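Local coordinates for nitrogen regulatory PII-like protein (Bacillus subtilis subsp. subtilis, PDB 4R25), which belongs to the PII signalling family, probably binds ATP, and is required for full induction of the nrgAB operon when ammonium is limiting, at residues A[3-8]-A[94-99]; A[9-14]-A[58-63]. All coordinates share one frame; numbering follows the deposited sequence.

Strand 4-10 serves both contacts, pairing first with strand 92-97, outermost within this chain, and then, at its C-terminal end, with strand 51-67 on its other flank. Interaction 1 is mostly buried and carries two residues of a zinc site; interaction 2 is partly buried, and its ladder gives way to a turn where proline and arginine do the packing. The two meet where Ile8 O receives what is probably a hydrogen bond from Ile63 N (2.8 Å) and where Lys62 packs on Glu7. In 3-8/94-99 the polar ends turn to zinc beside the subunit interface, whereas in 9-14/58-63 the arginines reach the loop before strand 92-97.

Interaction 1: residues A[3-8]-A[94-99]; sequences MFKVEI and FVYEIS. With ZN (zinc ion), chain E.
The Tyr96 ring has Lys5 O near its plane at the edge, 3.8 Å from CD1, while Glu7 crosses it obliquely with OE2 3.9 Å from CE1; ring and carboxylate planes are 49° apart. Lys5 lies alongside the same ring, its CD against CD1. On the other face of the sheet the Phe4 ring meets Val95 CG1 through CD2 (3.9 Å) and Glu97 CG through CE2. Phe4 and Glu97 point the same way, and Tyr96 O sits obliquely to the ring. Between these two layers runs an antiparallel ladder: Lys5 with Tyr96 and Glu7 with Phe94 are hydrogen-bonded pairs, and Ile98 N adds a bond to Met3 O. Ile98 CD1 packs over the Phe4 carbonyl. This is the sheet of the ferredoxin-like PII fold; helix 72-83 covers Phe4, Val6 and Ile8, while Phe94 and Val95 pair with a strand of the second subunit and carry the sheet across the trimer interface. With CG anti to the backbone N (chi1 180°), Lys5 sets out on the side of the sheet that holds Tyr96 and Glu7; its NZ lies 2.5 Å from zinc. Glu7 OE2 (2.6 Å from the same zinc), Glu64 and a water are further ligands. Lys5 NZ and Glu7 OE2 are a long 3.7 Å apart, so the metal holds them more directly than their own pairing does, and the zinc-bound amine is probably deprotonated.

Interaction 2: residues A[9-14]-A[58-63]; sequences VTRPAN and YERLKI
Thr10 O takes the amide of Leu61 (N to O 2.7 Å) in a nearly straight bond, 170° at the hydrogen, and Arg60 CA makes a bent CA-H...O contact with the same oxygen, CA to O 3.3 Å. Leu61 O answers with Thr10 N (3.0 Å), making Thr10 and Leu61 a hydrogen-bonded antiparallel pair, while Val9 and Lys62 form the non-hydrogen-bonded pair beside it, Val9 CG2 touching Lys62 CG at 4.0 Å. This is where inner strand 4-10 of the PII ferredoxin-like sheet ends and the chain turns toward helix 15-25. Past the ladder, Arg60 folds back: with CG beside its own backbone N (chi1 -61°) and further bends at chi2 and chi3, its guanidinium lies with Thr10 C and Arg11 N over one face and Tyr58 CD2 over the opposite one. Arg60 NE bonds to the neighbouring Glu59 O at 2.7 Å, and NH2 has a weak bond to Gly89 O. Pro12 CD comes to the guanidinium edge, and its CG rests on Glu59 CB. Arg11 turns away to a salt bridge with Asp90 OD1, while the backbone O of Asp90 bonds Thr10 OG1; both arginines thus reach the loop before strand 92-97, the B-loop of PII proteins. Lys62 NZ pairs with Glu64 of the second subunit.

Interaction 1: residues A[3-8]-A[94-99]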
ATOM      1  N   MET A   3      16.348  -3.702  -1.735  1.00 66.92           N
ATOM      2  CA  MET A   3      15.155  -4.401  -1.283  1.00 52.08           C
ATOM      3  C   MET A   3      13.983  -3.855  -2.068  1.00 41.10           C
ATOM      4  O   MET A   3      13.892  -2.655  -2.289  1.00 47.59           O
ATOM      5  CB  MET A   3      14.930  -4.184   0.210  1.00 48.49           C
ATOM      6  CG  MET A   3      16.190  -4.301   1.040  1.00 63.06           C
ATOM      7  SD  MET A   3      15.875  -4.139   2.802  1.00 70.47           S
ATOM      8  CE  MET A   3      15.195  -5.762   3.144  1.00 55.42           C
ATOM      9  N   PHE A   4      13.082  -4.729  -2.490  1.00 37.01           N
ATOM     10  CA  PHE A   4      11.963  -4.291  -3.313  1.00 47.99           C
ATOM     11  C   PHE A   4      10.630  -4.802  -2.817  1.00 36.44           C
ATOM     12  O   PHE A   4      10.543  -5.863  -2.204  1.00 39.56           O
ATOM     13  CB  PHE A   4      12.154  -4.726  -4.771  1.00 47.46           C
ATOM     14  CG  PHE A   4      13.320  -4.079  -5.443  1.00 56.20           C
ATOM     15  CD1 PHE A   4      14.561  -4.699  -5.459  1.00 52.35           C
ATOM     16  CD2 PHE A   4      13.184  -2.842  -6.045  1.00 55.94           C
ATOM     17  CE1 PHE A   4      15.645  -4.095  -6.077  1.00 62.75           C
ATOM     18  CE2 PHE A   4      14.264  -2.234  -6.663  1.00 64.72           C
ATOM     19  CZ  PHE A   4      15.495  -2.860  -6.678  1.00 53.33           C
ATOM     20  N   LYS A   5       9.584  -4.038  -3.106  1.00 40.69           N
ATOM     21  CA  LYS A   5       8.236  -4.514  -2.899  1.00 29.18           C
ATOM     22  C   LYS A   5       7.600  -4.771  -4.250  1.00 36.30           C
ATOM     23  O   LYS A   5       7.537  -3.882  -5.099  1.00 44.01           O
ATOM     24  CB  LYS A   5       7.416  -3.499  -2.114  1.00 35.06           C
ATOM     25  CG  LYS A   5       5.973  -3.932  -1.862  1.00 36.33           C
ATOM     26  CD  LYS A   5       5.107  -2.715  -1.635  1.00 54.17           C
ATOM     27  CE  LYS A   5       4.028  -2.969  -0.607  1.00 78.20           C
ATOM     28  NZ  LYS A   5       3.360  -1.689  -0.232  1.00 73.45           N
ATOM     29  N   VAL A   6       7.126  -5.994  -4.446  1.00 39.63           N
ATOM     30  CA  VAL A   6       6.393  -6.326  -5.650  1.00 27.80           C
ATOM     31  C   VAL A   6       4.906  -6.351  -5.340  1.00 36.43           C
ATOM     32  O   VAL A   6       4.448  -7.100  -4.481  1.00 38.37           O
ATOM     33  CB  VAL A   6       6.851  -7.670  -6.251  1.00 42.24           C
ATOM     34  CG1 VAL A   6       6.016  -8.026  -7.473  1.00 27.58           C
ATOM     35  CG2 VAL A   6       8.312  -7.598  -6.616  1.00 32.48           C
ATOM     36  N   GLU A   7       4.158  -5.517  -6.051  1.00 38.64           N
ATOM     37  CA  GLU A   7       2.726  -5.402  -5.841  1.00 32.54           C
ATOM     38  C   GLU A   7       1.959  -5.908  -7.062  1.00 47.08           C
ATOM     39  O   GLU A   7       1.984  -5.286  -8.125  1.00 46.02           O
ATOM     40  CB  GLU A   7       2.385  -3.947  -5.571  1.00 33.64           C
ATOM     41  CG  GLU A   7       1.017  -3.698  -5.013  1.00 39.82           C
ATOM     42  CD  GLU A   7       0.911  -2.301  -4.429  1.00 62.53           C
ATOM     43  OE1 GLU A   7       0.285  -1.418  -5.057  1.00 59.43           O
ATOM     44  OE2 GLU A   7       1.477  -2.084  -3.338  1.00 78.70           O
ATOM     45  N   ILE A   8       1.287  -7.043  -6.911  1.00 38.87           N
ATOM     46  CA  ILE A   8       0.488  -7.592  -7.990  1.00 31.77           C
ATOM     47  C   ILE A   8      -0.984  -7.289  -7.753  1.00 40.53           C
ATOM     48  O   ILE A   8      -1.544  -7.664  -6.726  1.00 51.08           O
ATOM     49  CB  ILE A   8       0.677  -9.117  -8.106  1.00 32.88           C
ATOM     50  CG1 ILE A   8       2.164  -9.475  -8.107  1.00 32.55           C
ATOM     51  CG2 ILE A   8      -0.002  -9.636  -9.358  1.00 35.70           C
ATOM     52  CD1 ILE A   8       2.437 -10.966  -7.983  1.00 42.09           C
ATOM     53  N   PHE A  94       3.421  -3.755  -9.909  1.00 40.30           N
ATOM     54  CA  PHE A  94       4.188  -2.556  -9.619  1.00 33.74           C
ATOM     55  C   PHE A  94       5.390  -2.854  -8.733  1.00 38.90           C
ATOM     56  O   PHE A  94       5.295  -3.618  -7.775  1.00 40.04           O
ATOM     57  CB  PHE A  94       3.287  -1.498  -8.979  1.00 43.98           C
ATOM     58  CG  PHE A  94       1.993  -1.284  -9.715  1.00 35.49           C
ATOM     59  CD1 PHE A  94       1.941  -0.468 -10.832  1.00 47.91           C
ATOM     60  CD2 PHE A  94       0.833  -1.909  -9.299  1.00 42.82           C
ATOM     61  CE1 PHE A  94       0.748  -0.268 -11.515  1.00 45.99           C
ATOM     62  CE2 PHE A  94      -0.359  -1.717  -9.977  1.00 45.18           C
ATOM     63  CZ  PHE A  94      -0.403  -0.894 -11.083  1.00 40.20           C
ATOM     64  N   VAL A  95       6.523  -2.248  -9.065  1.00 41.33           N
ATOM     65  CA  VAL A  95       7.742  -2.437  -8.301  1.00 34.08           C
ATOM     66  C   VAL A  95       8.161  -1.136  -7.603  1.00 45.62           C
ATOM     67  O   VAL A  95       8.134  -0.064  -8.208  1.00 45.03           O
ATOM     68  CB  VAL A  95       8.878  -2.993  -9.192  1.00 51.36           C
ATOM     69  CG1 VAL A  95      10.058  -3.467  -8.336  1.00 31.76           C
ATOM     70  CG2 VAL A  95       8.352  -4.143 -10.057  1.00 32.13           C
ATOM     71  N   TYR A  96       8.514  -1.250  -6.321  1.00 37.98           N
ATOM     72  CA  TYR A  96       8.937  -0.121  -5.504  1.00 34.43           C
ATOM     73  C   TYR A  96      10.241  -0.403  -4.771  1.00 36.25           C
ATOM     74  O   TYR A  96      10.492  -1.522  -4.333  1.00 52.58           O
ATOM     75  CB  TYR A  96       7.909   0.172  -4.416  1.00 43.47           C
ATOM     76  CG  TYR A  96       6.512   0.433  -4.885  1.00 44.19           C
ATOM     77  CD1 TYR A  96       5.601  -0.601  -4.990  1.00 41.94           C
ATOM     78  CD2 TYR A  96       6.084   1.721  -5.183  1.00 45.89           C
ATOM     79  CE1 TYR A  96       4.310  -0.377  -5.403  1.00 39.19           C
ATOM     80  CE2 TYR A  96       4.784   1.964  -5.598  1.00 49.76           C
ATOM     81  CZ  TYR A  96       3.899   0.907  -5.707  1.00 75.12           C
ATOM     82  OH  TYR A  96       2.603   1.129  -6.123  1.00 71.42           O
ATOM     83  N   GLU A  97      11.053   0.630  -4.595  1.00 39.72           N
ATOM     84  CA  GLU A  97      12.226   0.533  -3.740  1.00 37.24           C
ATOM     85  C   GLU A  97      11.795   0.575  -2.281  1.00 42.17           C
ATOM     86  O   GLU A  97      10.843   1.277  -1.940  1.00 49.64           O
ATOM     87  CB  GLU A  97      13.190   1.692  -4.015  1.00 61.25           C
ATOM     88  CG  GLU A  97      14.071   1.498  -5.245  1.00 80.62           C
ATOM     89  CD  GLU A  97      14.742   2.783  -5.709  1.00 90.25           C
ATOM     90  OE1 GLU A  97      14.497   3.864  -5.125  1.00 92.87           O
ATOM     91  OE2 GLU A  97      15.517   2.703  -6.676  1.00108.40           O
ATOM     92  N   ILE A  98      12.491  -0.171  -1.424  1.00 42.07           N
ATOM     93  CA  ILE A  98      12.267  -0.089   0.015  1.00 37.17           C
ATOM     94  C   ILE A  98      13.506   0.449   0.720  1.00 39.13           C
ATOM     95  O   ILE A  98      14.593  -0.093   0.568  1.00 48.11           O
ATOM     96  CB  ILE A  98      11.959  -1.456   0.615  1.00 52.38           C
ATOM     97  CG1 ILE A  98      10.658  -2.019   0.051  1.00 47.76           C
ATOM     98  CG2 ILE A  98      11.860  -1.354   2.126  1.00 51.07           C
ATOM     99  CD1 ILE A  98      10.291  -3.351   0.645  1.00 57.05           C
ATOM    100  N   SER A  99      13.340   1.501   1.510  1.00 41.21           N
ATOM    101  CA  SER A  99      14.463   2.069   2.249  1.00 37.50           C
ATOM    102  C   SER A  99      15.012   1.112   3.302  1.00 45.55           C
ATOM    103  O   SER A  99      16.200   1.138   3.599  1.00 62.11           O
ATOM    104  CB  SER A  99      14.078   3.396   2.910  1.00 40.40           C
ATOM    105  OG  SER A  99      13.996   4.438   1.955  1.00 72.51           O
TER
HETATM  106 ZN    ZN E 204       0.961  -1.188  -0.900  1.00114.89          ZN
HETATM  107  O   HOH W   1      -1.176  -0.560   0.389  0.33 39.85           O

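Interaction 2: residues A[9-14]-A[58-63]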
ATOM      1  N   VAL A   9      -1.613  -6.605  -8.700  1.00 40.29           N
ATOM      2  CA  VAL A   9      -3.036  -6.307  -8.592  1.00 45.24           C
ATOM      3  C   VAL A   9      -3.803  -6.997  -9.718  1.00 54.95           C
ATOM      4  O   VAL A   9      -3.723  -6.597 -10.876  1.00 43.94           O
ATOM      5  CB  VAL A   9      -3.299  -4.790  -8.622  1.00 43.99           C
ATOM      6  CG1 VAL A   9      -4.783  -4.512  -8.701  1.00 42.80           C
ATOM      7  CG2 VAL A   9      -2.688  -4.127  -7.398  1.00 39.66           C
ATOM      8  N   THR A  10      -4.556  -8.034  -9.374  1.00 49.65           N
ATOM      9  CA  THR A  10      -5.051  -8.936 -10.396  1.00 47.92           C
ATOM     10  C   THR A  10      -6.417  -9.575 -10.104  1.00 43.33           C
ATOM     11  O   THR A  10      -7.081  -9.250  -9.122  1.00 55.21           O
ATOM     12  CB  THR A  10      -3.973 -10.003 -10.718  1.00 48.42           C
ATOM     13  OG1 THR A  10      -4.466 -10.942 -11.679  1.00 62.99           O
ATOM     14  CG2 THR A  10      -3.537 -10.734  -9.454  1.00 62.76           C
ATOM     15  N   ARG A  11      -6.832 -10.456 -11.007  1.00 63.43           N
ATOM     16  CA  ARG A  11      -8.087 -11.201 -10.928  1.00 67.39           C
ATOM     17  C   ARG A  11      -7.980 -12.285  -9.852  1.00 62.31           C
ATOM     18  O   ARG A  11      -6.948 -12.945  -9.739  1.00 72.73           O
ATOM     19  CB  ARG A  11      -8.357 -11.811 -12.312  1.00 71.25           C
ATOM     20  CG  ARG A  11      -9.420 -12.887 -12.424  1.00 87.30           C
ATOM     21  CD  ARG A  11      -9.331 -13.589 -13.800  1.00 64.54           C
ATOM     22  NE  ARG A  11      -9.466 -12.681 -14.946  1.00 73.65           N
ATOM     23  CZ  ARG A  11      -8.525 -12.500 -15.874  1.00 77.16           C
ATOM     24  NH1 ARG A  11      -7.377 -13.169 -15.803  1.00 56.25           N
ATOM     25  NH2 ARG A  11      -8.724 -11.655 -16.880  1.00 58.26           N
ATOM     26  N   PRO A  12      -9.045 -12.454  -9.051  1.00 62.23           N
ATOM     27  CA  PRO A  12      -9.108 -13.360  -7.890  1.00 53.61           C
ATOM     28  C   PRO A  12      -8.781 -14.847  -8.150  1.00 68.70           C
ATOM     29  O   PRO A  12      -8.530 -15.576  -7.185  1.00100.86           O
ATOM     30  CB  PRO A  12     -10.560 -13.227  -7.430  1.00 58.34           C
ATOM     31  CG  PRO A  12     -10.960 -11.831  -7.853  1.00 50.33           C
ATOM     32  CD  PRO A  12     -10.253 -11.608  -9.166  1.00 55.16           C
ATOM     33  N   ALA A  13      -8.781 -15.291  -9.402  1.00 70.58           N
ATOM     34  CA  ALA A  13      -8.444 -16.682  -9.716  1.00 81.39           C
ATOM     35  C   ALA A  13      -6.931 -16.936  -9.831  1.00 79.15           C
ATOM     36  O   ALA A  13      -6.143 -15.998  -9.931  1.00 62.56           O
ATOM     37  CB  ALA A  13      -9.149 -17.105 -10.996  1.00 79.52           C
ATOM     38  N   ASN A  14      -6.543 -18.212  -9.827  1.00 69.57           N
ATOM     39  CA  ASN A  14      -5.163 -18.626 -10.100  1.00 72.46           C
ATOM     40  C   ASN A  14      -4.163 -18.427  -8.958  1.00 69.05           C
ATOM     41  O   ASN A  14      -2.949 -18.539  -9.159  1.00 56.77           O
ATOM     42  CB  ASN A  14      -4.634 -17.922 -11.348  1.00 82.56           C
ATOM     43  CG  ASN A  14      -4.445 -18.865 -12.522  1.00104.41           C
ATOM     44  OD1 ASN A  14      -4.024 -20.014 -12.359  1.00 90.51           O
ATOM     45  ND2 ASN A  14      -4.751 -18.375 -13.721  1.00 86.43           N
ATOM     46  N   TYR A  58     -14.851  -3.679 -10.483  1.00 52.94           N
ATOM     47  CA  TYR A  58     -14.647  -5.123 -10.441  1.00 55.63           C
ATOM     48  C   TYR A  58     -13.871  -5.552  -9.194  1.00 49.07           C
ATOM     49  O   TYR A  58     -13.490  -4.722  -8.368  1.00 56.85           O
ATOM     50  CB  TYR A  58     -13.956  -5.608 -11.720  1.00 46.27           C
ATOM     51  CG  TYR A  58     -12.884  -4.674 -12.218  1.00 63.22           C
ATOM     52  CD1 TYR A  58     -13.213  -3.549 -12.968  1.00 61.58           C
ATOM     53  CD2 TYR A  58     -11.541  -4.907 -11.936  1.00 65.70           C
ATOM     54  CE1 TYR A  58     -12.238  -2.675 -13.419  1.00 54.34           C
ATOM     55  CE2 TYR A  58     -10.554  -4.041 -12.388  1.00 70.81           C
ATOM     56  CZ  TYR A  58     -10.910  -2.925 -13.127  1.00 68.32           C
ATOM     57  OH  TYR A  58      -9.939  -2.057 -13.574  1.00 53.85           O
ATOM     58  N   GLU A  59     -13.660  -6.856  -9.056  1.00 55.99           N
ATOM     59  CA  GLU A  59     -12.947  -7.403  -7.910  1.00 41.39           C
ATOM     60  C   GLU A  59     -11.491  -7.540  -8.244  1.00 50.80           C
ATOM     61  O   GLU A  59     -11.135  -7.917  -9.358  1.00 49.78           O
ATOM     62  CB  GLU A  59     -13.477  -8.777  -7.554  1.00 47.90           C
ATOM     63  CG  GLU A  59     -14.960  -8.821  -7.499  1.00 54.51           C
ATOM     64  CD  GLU A  59     -15.491  -7.771  -6.584  1.00 60.13           C
ATOM     65  OE1 GLU A  59     -16.437  -7.070  -6.999  1.00 81.00           O
ATOM     66  OE2 GLU A  59     -14.955  -7.645  -5.459  1.00 59.88           O
ATOM     67  N   ARG A  60     -10.645  -7.246  -7.270  1.00 47.11           N
ATOM     68  CA  ARG A  60      -9.220  -7.385  -7.472  1.00 44.02           C
ATOM     69  C   ARG A  60      -8.551  -8.002  -6.250  1.00 53.83           C
ATOM     70  O   ARG A  60      -8.992  -7.819  -5.112  1.00 39.77           O
ATOM     71  CB  ARG A  60      -8.597  -6.030  -7.810  1.00 46.59           C
ATOM     72  CG  ARG A  60      -9.139  -5.380  -9.088  1.00 59.29           C
ATOM     73  CD  ARG A  60      -8.465  -5.900 -10.354  1.00 45.43           C
ATOM     74  NE  ARG A  60      -9.056  -7.142 -10.840  1.00 66.09           N
ATOM     75  CZ  ARG A  60      -9.089  -7.498 -12.120  1.00 73.72           C
ATOM     76  NH1 ARG A  60      -8.572  -6.697 -13.040  1.00 82.47           N
ATOM     77  NH2 ARG A  60      -9.650  -8.644 -12.483  1.00 66.91           N
ATOM     78  N   LEU A  61      -7.490  -8.751  -6.505  1.00 44.80           N
ATOM     79  CA  LEU A  61      -6.684  -9.335  -5.456  1.00 41.63           C
ATOM     80  C   LEU A  61      -5.365  -8.585  -5.424  1.00 42.45           C
ATOM     81  O   LEU A  61      -4.671  -8.509  -6.431  1.00 40.49           O
ATOM     82  CB  LEU A  61      -6.443 -10.812  -5.755  1.00 45.66           C
ATOM     83  CG  LEU A  61      -5.466 -11.572  -4.863  1.00 56.17           C
ATOM     84  CD1 LEU A  61      -5.972 -11.662  -3.424  1.00 33.08           C
ATOM     85  CD2 LEU A  61      -5.219 -12.952  -5.448  1.00 48.10           C
ATOM     86  N   LYS A  62      -5.019  -8.016  -4.276  1.00 34.18           N
ATOM     87  CA  LYS A  62      -3.748  -7.312  -4.161  1.00 31.17           C
ATOM     88  C   LYS A  62      -2.766  -8.210  -3.415  1.00 31.77           C
ATOM     89  O   LYS A  62      -3.051  -8.641  -2.286  1.00 40.75           O
ATOM     90  CB  LYS A  62      -3.939  -5.998  -3.411  1.00 41.73           C
ATOM     91  CG  LYS A  62      -2.767  -5.019  -3.491  1.00 45.57           C
ATOM     92  CD  LYS A  62      -3.092  -3.788  -2.644  1.00 38.15           C
ATOM     93  CE  LYS A  62      -2.085  -2.676  -2.838  1.00 62.15           C
ATOM     94  NZ  LYS A  62      -2.492  -1.494  -2.015  1.00 66.92           N
ATOM     95  N   ILE A  63      -1.639  -8.512  -4.054  1.00 37.57           N
ATOM     96  CA  ILE A  63      -0.623  -9.372  -3.470  1.00 26.86           C
ATOM     97  C   ILE A  63       0.685  -8.615  -3.315  1.00 29.05           C
ATOM     98  O   ILE A  63       1.228  -8.086  -4.278  1.00 39.83           O
ATOM     99  CB  ILE A  63      -0.353 -10.583  -4.364  1.00 44.09           C
ATOM    100  CG1 ILE A  63      -1.619 -11.436  -4.517  1.00 42.98           C
ATOM    101  CG2 ILE A  63       0.814 -11.394  -3.814  1.00 30.31           C
ATOM    102  CD1 ILE A  63      -1.581 -12.389  -5.660  1.00 36.74           C
TER